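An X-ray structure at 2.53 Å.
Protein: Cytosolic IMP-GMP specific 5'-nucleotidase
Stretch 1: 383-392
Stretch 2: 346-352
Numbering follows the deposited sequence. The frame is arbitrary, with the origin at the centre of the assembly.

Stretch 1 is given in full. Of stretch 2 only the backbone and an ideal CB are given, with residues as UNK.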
ATOM      1  N   GLN B 383     -50.499  -7.995 -21.407  1.00 60.76           N
ATOM      2  CA  GLN B 383     -50.631  -8.696 -20.139  1.00 59.99           C
ATOM      3  C   GLN B 383     -49.391  -8.444 -19.253  1.00 58.75           C
ATOM      4  O   GLN B 383     -49.499  -8.171 -18.055  1.00 58.91           O
ATOM      5  CB  GLN B 383     -50.772 -10.196 -20.409  1.00 60.40           C
ATOM      6  CG  GLN B 383     -51.915 -10.853 -19.674  1.00 63.85           C
ATOM      7  CD  GLN B 383     -51.756 -12.354 -19.594  1.00 66.43           C
ATOM      8  OE1 GLN B 383     -51.707 -13.039 -20.616  1.00 66.87           O
ATOM      9  NE2 GLN B 383     -51.669 -12.878 -18.372  1.00 66.88           N
ATOM     10  N   ILE B 384     -48.209  -8.539 -19.847  1.00 56.07           N
ATOM     11  CA  ILE B 384     -46.995  -8.323 -19.093  1.00 53.03           C
ATOM     12  C   ILE B 384     -46.902  -6.858 -18.719  1.00 53.76           C
ATOM     13  O   ILE B 384     -46.378  -6.513 -17.663  1.00 55.29           O
ATOM     14  CB  ILE B 384     -45.759  -8.763 -19.904  1.00 50.60           C
ATOM     15  CG1 ILE B 384     -45.785 -10.288 -20.082  1.00 48.34           C
ATOM     16  CG2 ILE B 384     -44.491  -8.324 -19.206  1.00 45.35           C
ATOM     17  CD1 ILE B 384     -44.663 -10.835 -20.960  1.00 47.07           C
ATOM     18  N   SER B 385     -47.432  -5.993 -19.572  1.00 54.36           N
ATOM     19  CA  SER B 385     -47.405  -4.561 -19.293  1.00 54.68           C
ATOM     20  C   SER B 385     -48.314  -4.255 -18.107  1.00 55.84           C
ATOM     21  O   SER B 385     -48.041  -3.341 -17.320  1.00 55.04           O
ATOM     22  CB  SER B 385     -47.872  -3.773 -20.509  1.00 53.58           C
ATOM     23  OG  SER B 385     -46.786  -3.076 -21.092  1.00 53.39           O
ATOM     24  N   THR B 386     -49.392  -5.034 -17.992  1.00 55.35           N
ATOM     25  CA  THR B 386     -50.362  -4.882 -16.914  1.00 54.31           C
ATOM     26  C   THR B 386     -49.802  -5.383 -15.574  1.00 54.68           C
ATOM     27  O   THR B 386     -49.877  -4.684 -14.556  1.00 53.98           O
ATOM     28  CB  THR B 386     -51.667  -5.627 -17.254  1.00 52.72           C
ATOM     29  OG1 THR B 386     -52.243  -5.049 -18.428  1.00 51.76           O
ATOM     30  CG2 THR B 386     -52.659  -5.531 -16.120  1.00 51.56           C
ATOM     31  N   VAL B 387     -49.232  -6.582 -15.567  1.00 54.02           N
ATOM     32  CA  VAL B 387     -48.675  -7.098 -14.328  1.00 54.21           C
ATOM     33  C   VAL B 387     -47.479  -6.235 -13.913  1.00 53.55           C
ATOM     34  O   VAL B 387     -47.298  -5.957 -12.731  1.00 52.00           O
ATOM     35  CB  VAL B 387     -48.260  -8.587 -14.468  1.00 54.43           C
ATOM     36  CG1 VAL B 387     -47.168  -8.738 -15.513  1.00 56.50           C
ATOM     37  CG2 VAL B 387     -47.801  -9.129 -13.125  1.00 53.99           C
ATOM     38  N   ASP B 388     -46.681  -5.794 -14.890  1.00 54.34           N
ATOM     39  CA  ASP B 388     -45.516  -4.951 -14.607  1.00 54.20           C
ATOM     40  C   ASP B 388     -45.947  -3.684 -13.898  1.00 54.67           C
ATOM     41  O   ASP B 388     -45.180  -3.100 -13.124  1.00 55.07           O
ATOM     42  CB  ASP B 388     -44.783  -4.560 -15.893  1.00 54.67           C
ATOM     43  CG  ASP B 388     -43.740  -5.590 -16.322  1.00 56.35           C
ATOM     44  OD1 ASP B 388     -43.510  -6.583 -15.593  1.00 56.39           O
ATOM     45  OD2 ASP B 388     -43.146  -5.395 -17.405  1.00 55.17           O
ATOM     46  N   LEU B 389     -47.179  -3.261 -14.170  1.00 54.91           N
ATOM     47  CA  LEU B 389     -47.737  -2.057 -13.565  1.00 54.04           C
ATOM     48  C   LEU B 389     -48.256  -2.366 -12.167  1.00 52.88           C
ATOM     49  O   LEU B 389     -48.075  -1.574 -11.245  1.00 53.13           O
ATOM     50  CB  LEU B 389     -48.870  -1.505 -14.426  1.00 53.73           C
ATOM     51  CG  LEU B 389     -49.550  -0.256 -13.875  1.00 54.89           C
ATOM     52  CD1 LEU B 389     -48.604   0.930 -13.976  1.00 53.36           C
ATOM     53  CD2 LEU B 389     -50.832   0.010 -14.650  1.00 55.18           C
ATOM     54  N   GLN B 390     -48.902  -3.518 -12.020  1.00 52.43           N
ATOM     55  CA  GLN B 390     -49.435  -3.950 -10.734  1.00 53.78           C
ATOM     56  C   GLN B 390     -48.276  -3.981  -9.719  1.00 54.38           C
ATOM     57  O   GLN B 390     -48.374  -3.430  -8.619  1.00 53.25           O
ATOM     58  CB  GLN B 390     -50.043  -5.347 -10.881  1.00 55.04           C
ATOM     59  CG  GLN B 390     -50.732  -5.890  -9.643  1.00 59.44           C
ATOM     60  CD  GLN B 390     -51.100  -7.373  -9.777  1.00 63.42           C
ATOM     61  OE1 GLN B 390     -51.659  -7.804 -10.795  1.00 64.24           O
ATOM     62  NE2 GLN B 390     -50.792  -8.158  -8.741  1.00 63.00           N
ATOM     63  N   ILE B 391     -47.180  -4.622 -10.131  1.00 53.67           N
ATOM     64  CA  ILE B 391     -45.962  -4.779  -9.338  1.00 51.13           C
ATOM     65  C   ILE B 391     -45.301  -3.454  -8.984  1.00 51.43           C
ATOM     66  O   ILE B 391     -44.986  -3.194  -7.822  1.00 50.61           O
ATOM     67  CB  ILE B 391     -44.916  -5.640 -10.112  1.00 49.37           C
ATOM     68  CG1 ILE B 391     -45.365  -7.103 -10.155  1.00 47.78           C
ATOM     69  CG2 ILE B 391     -43.540  -5.503  -9.479  1.00 44.88           C
ATOM     70  CD1 ILE B 391     -44.655  -7.942 -11.225  1.00 46.23           C
ATOM     71  N   SER B 392     -45.074  -2.628  -9.996  1.00 51.84           N
ATOM     72  CA  SER B 392     -44.417  -1.341  -9.788  1.00 52.73           C
ATOM     73  C   SER B 392     -45.124  -0.560  -8.686  1.00 52.65           C
ATOM     74  O   SER B 392     -44.486   0.155  -7.894  1.00 51.17           O
ATOM     75  CB  SER B 392     -44.417  -0.542 -11.095  1.00 54.25           C
ATOM     76  OG  SER B 392     -43.411   0.453 -11.076  1.00 56.90           O
ATOM     77  N   UNK B 346     -46.401 -13.313  -5.404  1.00 60.20           N
ATOM     78  CA  UNK B 346     -47.358 -13.940  -6.319  1.00 60.48           C
ATOM     79  C   UNK B 346     -47.332 -13.232  -7.667  1.00 60.06           C
ATOM     80  O   UNK B 346     -47.496 -13.860  -8.709  1.00 61.29           O
ATOM     81  CB  UNK B 346     -48.770 -13.914  -5.731  1.00 60.48           C
ATOM     82  N   UNK B 347     -47.130 -11.917  -7.631  1.00 59.66           N
ATOM     83  CA  UNK B 347     -47.096 -11.094  -8.828  1.00 58.11           C
ATOM     84  C   UNK B 347     -45.829 -11.323  -9.630  1.00 57.56           C
ATOM     85  O   UNK B 347     -45.850 -11.299 -10.855  1.00 57.36           O
ATOM     86  CB  UNK B 347     -47.219  -9.615  -8.457  1.00 58.11           C
ATOM     87  N   UNK B 348     -44.718 -11.533  -8.948  1.00 57.52           N
ATOM     88  CA  UNK B 348     -43.489 -11.759  -9.677  1.00 57.98           C
ATOM     89  C   UNK B 348     -43.556 -13.132 -10.315  1.00 56.98           C
ATOM     90  O   UNK B 348     -43.157 -13.308 -11.459  1.00 56.25           O
ATOM     91  CB  UNK B 348     -42.268 -11.632  -8.764  1.00 57.98           C
ATOM     92  N   UNK B 349     -44.085 -14.099  -9.571  1.00 56.92           N
ATOM     93  CA  UNK B 349     -44.244 -15.466 -10.064  1.00 55.12           C
ATOM     94  C   UNK B 349     -44.974 -15.438 -11.405  1.00 54.84           C
ATOM     95  O   UNK B 349     -44.496 -15.986 -12.405  1.00 54.29           O
ATOM     96  CB  UNK B 349     -45.003 -16.328  -9.053  1.00 55.12           C
ATOM     97  N   UNK B 350     -46.137 -14.792 -11.416  1.00 53.52           N
ATOM     98  CA  UNK B 350     -46.938 -14.669 -12.624  1.00 53.60           C
ATOM     99  C   UNK B 350     -46.142 -13.979 -13.731  1.00 53.64           C
ATOM    100  O   UNK B 350     -46.122 -14.445 -14.872  1.00 53.75           O
ATOM    101  CB  UNK B 350     -48.227 -13.897 -12.333  1.00 53.60           C
ATOM    102  N   UNK B 351     -45.493 -12.870 -13.384  1.00 52.78           N
ATOM    103  CA  UNK B 351     -44.691 -12.107 -14.333  1.00 52.75           C
ATOM    104  C   UNK B 351     -43.650 -12.968 -15.046  1.00 54.97           C
ATOM    105  O   UNK B 351     -43.563 -12.943 -16.276  1.00 56.40           O
ATOM    106  CB  UNK B 351     -43.996 -10.950 -13.612  1.00 52.75           C
ATOM    107  N   UNK B 352     -42.858 -13.721 -14.279  1.00 55.67           N
ATOM    108  CA  UNK B 352     -41.818 -14.571 -14.852  1.00 56.58           C
ATOM    109  C   UNK B 352     -42.458 -15.691 -15.661  1.00 56.67           C
ATOM    110  O   UNK B 352     -41.861 -16.204 -16.602  1.00 55.16           O
ATOM    111  CB  UNK B 352     -40.918 -15.146 -13.756  1.00 56.58           C
TER

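Both stretches are helical, and their N-to-C directions are 157° apart, so they run close to antiparallel. The axes come within 9.8 Å. V387 and I391 of stretch 1 point toward stretch 2, with D388 and I384 nearby.

Position 346 has helical backbone angles. Its CA-to-CB bond points sideways, and no atom of stretch 1 lies within 5.5 Å of the ideal CB. Many side chains would suit it, polar ones included. The residue is E346, which makes no contact with stretch 1.

Position 347 points toward stretch 1. Its CA is 6.4 Å from the CA of I391. The ideal CB lies 3.6 Å from I391 CG1 and 3.9 Å from Q390 NE2, with V387 CG2 at 4.7 Å. Little room remains beyond the CB, so a small residue such as alanine, serine or glycine fits best. The residue is A347. Its CB packs on I391 CG1. The backbone also takes part: A347 O is 3.7 Å from V387 CG2.

Position 348 points away. Still, the ideal CB is 5.0 Å from I391 CD1, so a flexible apolar chain could touch that methyl. Leucine, methionine or a longer polar chain would be plausible. The residue is M348, and its CG reaches I391 CD1 at 4.5 Å, a light apolar contact.

Position 349 is out of reach of stretch 1, so any helix-compatible side chain, small or large, would do. The residue is A349.

At position 350 CA-to-CB points toward stretch 1, but the space before it is only loosely filled. V387 CG2, at 4.9 Å from the ideal CB, is an apolar neighbour. Valine, isoleucine, leucine or a longer polar chain would suit. The residue is I350. I350 CG2 lies 4.6 Å from V387 CG2, and stretch 1 covers some of the residue's surface.

Position 351 points sideways, beside V387 and I391. The ideal CB is 3.9 Å from I391 CD1 and 4.2 Å from V387 CG2, while the carboxylate atom D388 OD1 is 4.8 Å away. The site offers apolar methyls and a negative charge. A long chain with a positive end, lysine or arginine, answers both; an apolar residue would use the methyls alone. The residue is K351. Its CG lies 4.1 Å from V387 CG1, and its NZ donates a hydrogen bond to D388 OD1 at 2.6 Å, within a salt bridge. The side chain sits as a knob among I384, V387, D388 and I391.

Position 352 is out of reach, and many residues would do. The residue is K352.

Stretch 2 (346-352) EAMAIKK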
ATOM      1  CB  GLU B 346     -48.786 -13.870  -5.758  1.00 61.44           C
ATOM      2  CG  GLU B 346     -49.005 -14.615  -4.444  1.00 66.32           C
ATOM      3  CD  GLU B 346     -50.332 -14.247  -3.752  1.00 68.86           C
ATOM      4  OE1 GLU B 346     -50.538 -14.678  -2.593  1.00 68.33           O
ATOM      5  OE2 GLU B 346     -51.160 -13.524  -4.362  1.00 69.75           O
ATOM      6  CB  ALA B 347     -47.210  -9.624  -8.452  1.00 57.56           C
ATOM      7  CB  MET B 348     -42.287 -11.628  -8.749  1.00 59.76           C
ATOM      8  CG  MET B 348     -42.032 -10.189  -8.344  1.00 63.34           C
ATOM      9  SD  MET B 348     -40.342  -9.873  -7.779  1.00 70.70           S
ATOM     10  CE  MET B 348     -40.503  -9.907  -5.937  1.00 68.11           C
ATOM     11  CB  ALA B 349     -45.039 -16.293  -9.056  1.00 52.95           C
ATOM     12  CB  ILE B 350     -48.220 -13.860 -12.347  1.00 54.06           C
ATOM     13  CG1 ILE B 350     -49.129 -14.647 -11.403  1.00 54.76           C
ATOM     14  CG2 ILE B 350     -48.931 -13.533 -13.651  1.00 52.26           C
ATOM     15  CD1 ILE B 350     -50.371 -13.884 -10.963  1.00 56.99           C
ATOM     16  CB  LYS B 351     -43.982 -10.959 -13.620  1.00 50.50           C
ATOM     17  CG  LYS B 351     -43.329  -9.943 -14.542  1.00 47.16           C
ATOM     18  CD  LYS B 351     -41.806  -9.946 -14.435  1.00 46.36           C
ATOM     19  CE  LYS B 351     -41.208  -8.624 -14.947  1.00 43.24           C
ATOM     20  NZ  LYS B 351     -41.710  -8.278 -16.301  1.00 41.93           N
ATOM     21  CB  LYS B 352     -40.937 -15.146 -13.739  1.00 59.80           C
ATOM     22  CG  LYS B 352     -39.513 -15.537 -14.168  1.00 62.90           C
ATOM     23  CD  LYS B 352     -39.381 -17.028 -14.459  1.00 64.34           C
ATOM     24  CE  LYS B 352     -39.747 -17.867 -13.236  1.00 64.27           C
ATOM     25  NZ  LYS B 352     -38.939 -17.500 -12.034  1.00 64.92           N
TER
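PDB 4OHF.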